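Local coordinates for protein ribokinase (Giardia lamblia, PDB 6WHJ) that probably phosphorylates D-ribose at O-5 with ATP and magnesium, giving D-ribose 5-phosphate for nucleotide synthesis or the pentose phosphate pathway, at residues V65-K70 / P125-D130. Numbering follows the deposited sequence.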
# COMPACT_ATOMS: atom_id res chain seq x y z
N VAL B 65 -7.87 -6.33 -23.43
CA VAL B 65 -8.69 -7.41 -22.90
C VAL B 65 -8.29 -7.60 -21.44
O VAL B 65 -7.14 -7.95 -21.15
CB VAL B 65 -8.49 -8.72 -23.68
CG1 VAL B 65 -9.42 -9.80 -23.14
CG2 VAL B 65 -8.67 -8.49 -25.17
N GLY B 66 -9.23 -7.35 -20.53
CA GLY B 66 -8.97 -7.47 -19.11
C GLY B 66 -10.26 -7.52 -18.32
O GLY B 66 -11.35 -7.30 -18.85
N ALA B 67 -10.12 -7.81 -17.02
CA ALA B 67 -11.26 -7.93 -16.11
C ALA B 67 -11.03 -7.07 -14.88
O ALA B 67 -9.93 -7.04 -14.32
CB ALA B 67 -11.50 -9.39 -15.70
N VAL B 68 -12.08 -6.35 -14.48
CA VAL B 68 -12.10 -5.49 -13.30
C VAL B 68 -13.38 -5.77 -12.52
O VAL B 68 -14.30 -6.42 -13.00
CB VAL B 68 -12.01 -3.99 -13.67
CG1 VAL B 68 -10.73 -3.71 -14.46
CG2 VAL B 68 -13.26 -3.55 -14.46
N GLY B 69 -13.43 -5.25 -11.29
CA GLY B 69 -14.56 -5.49 -10.44
C GLY B 69 -15.74 -4.59 -10.75
O GLY B 69 -15.65 -3.66 -11.55
N LYS B 70 -16.88 -4.91 -10.15
CA LYS B 70 -18.06 -4.04 -10.23
C LYS B 70 -18.01 -3.06 -9.06
O LYS B 70 -18.84 -3.07 -8.16
CB LYS B 70 -19.33 -4.87 -10.23
CG LYS B 70 -19.57 -5.56 -11.56
CD LYS B 70 -20.77 -6.49 -11.54
CE LYS B 70 -21.00 -7.09 -12.93
NZ LYS B 70 -22.24 -7.89 -12.98
N PRO B 125 -10.48 -17.22 -21.06
CA PRO B 125 -11.14 -17.15 -22.37
C PRO B 125 -12.66 -17.11 -22.28
O PRO B 125 -13.30 -16.30 -22.96
CB PRO B 125 -10.65 -18.42 -23.07
CG PRO B 125 -9.31 -18.68 -22.46
CD PRO B 125 -9.43 -18.26 -21.02
N SER B 126 -13.25 -17.94 -21.41
CA SER B 126 -14.71 -18.02 -21.32
C SER B 126 -15.34 -16.68 -20.92
O SER B 126 -16.51 -16.42 -21.24
CB SER B 126 -15.11 -19.14 -20.35
OG SER B 126 -14.85 -18.79 -18.99
N LEU B 127 -14.61 -15.83 -20.19
CA LEU B 127 -15.12 -14.51 -19.86
C LEU B 127 -15.17 -13.59 -21.08
O LEU B 127 -15.94 -12.63 -21.10
CB LEU B 127 -14.25 -13.87 -18.78
CG LEU B 127 -14.82 -12.58 -18.20
CD1 LEU B 127 -16.15 -12.90 -17.53
CD2 LEU B 127 -13.84 -11.91 -17.23
N VAL B 128 -14.35 -13.87 -22.09
CA VAL B 128 -14.30 -13.06 -23.31
C VAL B 128 -14.52 -14.00 -24.48
O VAL B 128 -13.59 -14.27 -25.26
CB VAL B 128 -12.98 -12.27 -23.41
CG1 VAL B 128 -13.02 -11.04 -22.53
CG2 VAL B 128 -11.79 -13.13 -22.99
N PRO B 129 -15.74 -14.53 -24.64
CA PRO B 129 -15.96 -15.62 -25.60
C PRO B 129 -15.71 -15.25 -27.05
O PRO B 129 -15.58 -16.15 -27.88
CB PRO B 129 -17.42 -15.99 -25.35
CG PRO B 129 -18.04 -14.76 -24.80
CD PRO B 129 -16.98 -14.14 -23.96
N ASP B 130 -15.71 -13.96 -27.39
CA ASP B 130 -15.57 -13.52 -28.77
C ASP B 130 -14.15 -13.08 -29.10
O ASP B 130 -13.94 -12.41 -30.12
CB ASP B 130 -16.57 -12.40 -29.06
CG ASP B 130 -17.99 -12.89 -28.99
OD1 ASP B 130 -18.28 -13.94 -29.61
OD2 ASP B 130 -18.81 -12.26 -28.29
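V65 and V128 meet methyl to methyl, and A67 and L127 do the same two residues further along the strand. Only carbon atoms touch here. The valine pair is the inner part, with both residues buried and two methyl contacts. CG1 of V65 lies 3.9 Å from CG1 of V128 and 4.1 Å from its CG2, so one methyl faces both prongs of the opposing fork. V65 holds this methyl opposite its own backbone N (chi1 -177°), which carries it out to the loop. C89 touches both valines.

The A67–L127 part is simpler, a single methyl pair. A67, also buried, offers just its CB, and CD2 of L127 reaches it at 3.8 Å. The leucine extends away from its backbone N (chi1 -170°) and lies partly open to solvent. S126, P129 and D130, around L127 and V128, are exposed.

V65 and A67 send their CB atoms to the same face of the strand, with G66 between them. A type I beta turn over P125-V128 presents L127 and V128 together; it is closed by a bond from V128 N to P125 O of 2.8 Å.

This is plain packing in the ribokinase-like fold, near the edge of the large sheet, where strand 91-93 is outermost in the chain. Strand 62-69 runs between it and strand 9-12, and L127 also touches K91 and V93. Helix 149-165 backs the loop, with F155 against both P125 and V128.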